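Local coordinates for protein RBSTP2229 gene product (Geobacillus stearothermophilus, PDB 1T6A) that is of unknown function and belongs to a bacterial family, DUF1885, whose role has yet to be established, at residues A[6-9]-A[10-14]; A[73-77]-A[78-82]. One frame throughout, in Å; residues are numbered along the deposited sequence. Where two conformers were deposited one is given.

Contact 1: A[6-9]-A[10-14]; sequences LKLP and AGKTM
Leu-8 and Met-14, a selenomethionine, touch through the methyl CD1 of the leucine, which lies 3.7 Å from Met-14 CB. The same methyl also meets the far end of that residue, Met-14 CE standing 3.8 Å from Leu-8 CD1, because the selenomethionine chain bends at both chi2 and chi3 and curls back around it. The two side chains cross at about a right angle. On the near side of the turn, Lys-12 contributes only the foot of its chain: its CG is 4.0 Å from Leu-8 CD1, while the ammonium end leads away. What brings these three residues together is a type II beta turn running from Pro-9 to Lys-12. It is closed by one backbone hydrogen bond, Lys-12 N to Pro-9 O, at 3.0 Å and with an N-H...O angle of 157°. Ala-10 and Gly-11 occupy its corners; at the positive phi of Gly-11, 89°, a beta carbon would press against the carbonyl oxygen of Ala-10. The turn belongs to the loop that precedes helix 16-45, and Met-14 reaches on from it to touch Val-19 and Leu-22 of that helix.

Contact 2: A[73-77]-A[78-82]; sequences VRTAG and EETFI
This is a local contact across the tip of the beta hairpin formed by strands 68-76 and 79-85, where Arg-74, in the conformer described, one of two, stacks on Phe-81 from the neighbouring strand. The two are a hydrogen-bonded antiparallel pair, with Arg-74 N to Phe-81 O at 3.0 Å and Phe-81 N to Arg-74 O at 2.8 Å. Their side chains share one sheet face. In this conformer the guanidinium lies nearly flat over the ring, planes 21° apart, and Arg-74 CZ is 3.8 Å from the ring centroid, a cation-pi arrangement with Arg-74 NH2 above the ring centre. A bend at chi3 (105°) folds the arginine chain over the ring, while its NH1 makes a salt bridge to Asp-83. Without the ring, as with an alanine here, the guanidinium is likely to lose its stacking surface and be freer to turn about its salt bridge. On the other face Val-73 CG1 meets Thr-80 CG2 at 3.9 Å. Towards the tip, Ala-76 and Glu-79 exchange two more backbone bonds, and a water donates to both Gly-77 O and Glu-79 O. With a positive phi of 61° at Gly-77, Ala-76 to Glu-79 is a type II' turn, the tight reversal of a beta hairpin with a two-residue loop.

Overall arrangement
Contacts 1 and 2 are both surface contacts with no buried residue, each made within one continuous run of chain that reverses at a tight turn. They lie on opposite sides of the chain's centre, their centres 72 Å apart and their nearest atoms about 56 Å apart. They share no element: residues 6-14 form a loop before the long helix 16-45, whereas 73-82 form the turn end of a hairpin at one edge of the four-stranded sheet. Chemistry follows place: the loop contact consists of a single backbone bond and apolar contacts, while regular strand pairing in contact 2 repeats the backbone bonds and sets a charged group over an aromatic ring. The Ile-82 side chain touches Leu-105 and Leu-109 of helix 92-109, so each contact has one residue reaching a different helix.

Contact 1: A[6-9]-A[10-14]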
loop_
_atom_site.group_PDB
_atom_site.type_symbol
_atom_site.label_atom_id
_atom_site.label_comp_id
_atom_site.label_asym_id
_atom_site.label_seq_id
_atom_site.Cartn_x
_atom_site.Cartn_y
_atom_site.Cartn_z
ATOM N N LEU A 6 14.789 37.934 4.443
ATOM C CA LEU A 6 15.773 37.446 3.506
ATOM C C LEU A 6 16.313 38.604 2.668
ATOM O O LEU A 6 15.566 39.209 1.894
ATOM C CB LEU A 6 15.119 36.416 2.573
ATOM C CG LEU A 6 15.953 35.884 1.419
ATOM C CD1 LEU A 6 17.226 35.176 1.867
ATOM C CD2 LEU A 6 15.104 34.947 0.591
ATOM N N LYS A 7 17.608 38.868 2.769
ATOM C CA LYS A 7 18.248 39.800 1.855
ATOM C C LYS A 7 18.627 39.111 0.542
ATOM O O LYS A 7 19.491 38.240 0.501
ATOM C CB LYS A 7 19.479 40.435 2.487
ATOM C CG LYS A 7 20.217 41.364 1.517
ATOM C CD LYS A 7 20.929 42.486 2.232
ATOM C CE LYS A 7 22.283 42.086 2.756
ATOM N NZ LYS A 7 22.984 43.305 3.315
ATOM N N LEU A 8 17.976 39.522 -0.534
ATOM C CA LEU A 8 18.162 38.913 -1.842
ATOM C C LEU A 8 19.572 39.174 -2.391
ATOM O O LEU A 8 20.228 40.122 -1.979
ATOM C CB LEU A 8 17.104 39.428 -2.820
ATOM C CG LEU A 8 15.677 39.111 -2.379
ATOM C CD1 LEU A 8 14.668 39.652 -3.377
ATOM C CD2 LEU A 8 15.502 37.598 -2.183
ATOM N N PRO A 9 20.056 38.314 -3.290
ATOM C CA PRO A 9 21.356 38.550 -3.928
ATOM C C PRO A 9 21.386 39.886 -4.675
ATOM O O PRO A 9 20.359 40.331 -5.199
ATOM C CB PRO A 9 21.500 37.378 -4.900
ATOM C CG PRO A 9 20.606 36.312 -4.328
ATOM C CD PRO A 9 19.420 37.069 -3.761
ATOM N N ALA A 10 22.558 40.511 -4.717
ATOM C CA ALA A 10 22.716 41.822 -5.360
ATOM C C ALA A 10 22.130 41.805 -6.751
ATOM O O ALA A 10 22.351 40.857 -7.510
ATOM C CB ALA A 10 24.182 42.207 -5.420
ATOM N N GLY A 11 21.350 42.830 -7.080
ATOM C CA GLY A 11 20.804 42.977 -8.417
ATOM C C GLY A 11 19.469 42.294 -8.633
ATOM O O GLY A 11 18.806 42.534 -9.645
ATOM N N LYS A 12 19.062 41.450 -7.693
ATOM C CA LYS A 12 17.804 40.725 -7.798
ATOM C C LYS A 12 16.659 41.634 -7.400
ATOM O O LYS A 12 16.728 42.306 -6.361
ATOM C CB LYS A 12 17.829 39.505 -6.879
ATOM C CG LYS A 12 16.549 38.712 -6.820
ATOM C CD LYS A 12 16.291 37.973 -8.094
ATOM C CE LYS A 12 15.196 36.932 -7.895
ATOM N NZ LYS A 12 14.915 36.254 -9.176
ATOM N N THR A 13 15.614 41.655 -8.226
ATOM C CA THR A 13 14.401 42.410 -7.928
ATOM C C THR A 13 13.250 41.458 -7.663
ATOM O O THR A 13 13.288 40.282 -8.024
ATOM C CB THR A 13 14.002 43.341 -9.101
ATOM O OG1 THR A 13 13.809 42.559 -10.286
ATOM C CG2 THR A 13 15.130 44.323 -9.452
HETATM N N MSE A 14 12.206 41.995 -7.061
HETATM C CA MSE A 14 11.141 41.185 -6.507
HETATM C C MSE A 14 9.919 42.060 -6.379
HETATM O O MSE A 14 10.002 43.176 -5.877
HETATM C CB MSE A 14 11.577 40.664 -5.124
HETATM C CG MSE A 14 10.620 39.686 -4.473
HETATM SE SE MSE A 14 10.522 37.980 -5.465
HETATM C CE MSE A 14 12.355 37.544 -5.548
#

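Contact 2: A[73-77]-A[78-82]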
loop_
_atom_site.group_PDB
_atom_site.type_symbol
_atom_site.label_atom_id
_atom_site.label_comp_id
_atom_site.label_asym_id
_atom_site.label_seq_id
_atom_site.Cartn_x
_atom_site.Cartn_y
_atom_site.Cartn_z
ATOM N N VAL A 73 -6.867 -20.527 -7.107
ATOM C CA VAL A 73 -8.282 -20.707 -7.292
ATOM C C VAL A 73 -8.611 -22.189 -7.090
ATOM O O VAL A 73 -7.896 -23.053 -7.564
ATOM C CB VAL A 73 -8.727 -20.266 -8.677
ATOM C CG1 VAL A 73 -10.220 -20.482 -8.865
ATOM C CG2 VAL A 73 -8.341 -18.811 -8.919
ATOM N N ARG A 74 -9.701 -22.453 -6.372
ATOM C CA ARG A 74 -10.152 -23.799 -6.072
ATOM C C ARG A 74 -11.605 -23.916 -6.506
ATOM O O ARG A 74 -12.386 -22.971 -6.328
ATOM C CB ARG A 74 -10.007 -24.062 -4.577
ATOM C CG ARG A 74 -10.396 -25.456 -4.114
ATOM C CD ARG A 74 -10.131 -25.672 -2.641
ATOM N NE ARG A 74 -11.372 -25.638 -1.879
ATOM C CZ ARG A 74 -11.671 -24.792 -0.901
ATOM N NH1 ARG A 74 -10.829 -23.847 -0.518
ATOM N NH2 ARG A 74 -12.842 -24.900 -0.298
ATOM N N THR A 75 -11.952 -25.026 -7.161
ATOM C CA THR A 75 -13.344 -25.352 -7.465
ATOM C C THR A 75 -13.704 -26.697 -6.810
ATOM O O THR A 75 -12.871 -27.609 -6.746
ATOM C CB THR A 75 -13.589 -25.469 -8.981
ATOM O OG1 THR A 75 -12.867 -26.604 -9.493
ATOM C CG2 THR A 75 -13.057 -24.239 -9.784
ATOM N N ALA A 76 -14.925 -26.808 -6.312
ATOM C CA ALA A 76 -15.437 -28.062 -5.771
ATOM C C ALA A 76 -16.924 -28.080 -6.086
ATOM O O ALA A 76 -17.662 -27.219 -5.627
ATOM C CB ALA A 76 -15.196 -28.147 -4.252
ATOM N N GLY A 77 -17.357 -29.032 -6.907
ATOM C CA GLY A 77 -18.710 -29.006 -7.429
ATOM C C GLY A 77 -18.931 -27.733 -8.243
ATOM O O GLY A 77 -18.128 -27.401 -9.097
ATOM N N GLU A 78 -20.000 -27.004 -7.956
ATOM C CA GLU A 78 -20.253 -25.732 -8.640
ATOM C C GLU A 78 -19.796 -24.507 -7.803
ATOM O O GLU A 78 -20.157 -23.367 -8.103
ATOM C CB GLU A 78 -21.738 -25.630 -9.025
ATOM C CG GLU A 78 -22.088 -26.530 -10.216
ATOM C CD GLU A 78 -23.577 -26.823 -10.359
ATOM O OE1 GLU A 78 -24.389 -26.077 -9.774
ATOM O OE2 GLU A 78 -23.931 -27.810 -11.057
ATOM N N GLU A 79 -18.991 -24.745 -6.775
ATOM C CA GLU A 79 -18.493 -23.675 -5.908
ATOM C C GLU A 79 -17.091 -23.290 -6.350
ATOM O O GLU A 79 -16.339 -24.131 -6.866
ATOM C CB GLU A 79 -18.478 -24.134 -4.457
ATOM C CG GLU A 79 -19.841 -24.562 -3.956
ATOM C CD GLU A 79 -19.827 -25.005 -2.499
ATOM O OE1 GLU A 79 -18.856 -25.691 -2.075
ATOM O OE2 GLU A 79 -20.804 -24.671 -1.778
ATOM N N THR A 80 -16.755 -22.015 -6.163
ATOM C CA THR A 80 -15.438 -21.480 -6.495
ATOM C C THR A 80 -14.919 -20.644 -5.327
ATOM O O THR A 80 -15.680 -19.884 -4.704
ATOM C CB THR A 80 -15.491 -20.637 -7.780
ATOM O OG1 THR A 80 -16.014 -21.422 -8.874
ATOM C CG2 THR A 80 -14.098 -20.251 -8.263
ATOM N N PHE A 81 -13.632 -20.805 -5.055
ATOM C CA PHE A 81 -12.965 -20.212 -3.922
ATOM C C PHE A 81 -11.665 -19.550 -4.346
ATOM O O PHE A 81 -10.992 -20.023 -5.288
ATOM C CB PHE A 81 -12.578 -21.281 -2.894
ATOM C CG PHE A 81 -13.731 -22.106 -2.393
ATOM C CD1 PHE A 81 -14.289 -21.868 -1.151
ATOM C CD2 PHE A 81 -14.239 -23.129 -3.166
ATOM C CE1 PHE A 81 -15.332 -22.659 -0.691
ATOM C CE2 PHE A 81 -15.288 -23.895 -2.720
ATOM C CZ PHE A 81 -15.829 -23.664 -1.488
ATOM N N ILE A 82 -11.279 -18.498 -3.621
ATOM C CA ILE A 82 -9.894 -18.040 -3.663
ATOM C C ILE A 82 -9.229 -18.419 -2.358
ATOM O O ILE A 82 -9.736 -18.101 -1.312
ATOM C CB ILE A 82 -9.812 -16.537 -3.933
ATOM C CG1 ILE A 82 -10.443 -16.230 -5.280
ATOM C CG2 ILE A 82 -8.356 -16.087 -3.909
ATOM C CD1 ILE A 82 -10.471 -14.744 -5.639
HETATM O O HOH W 1 -16.874 -24.810 -9.550
#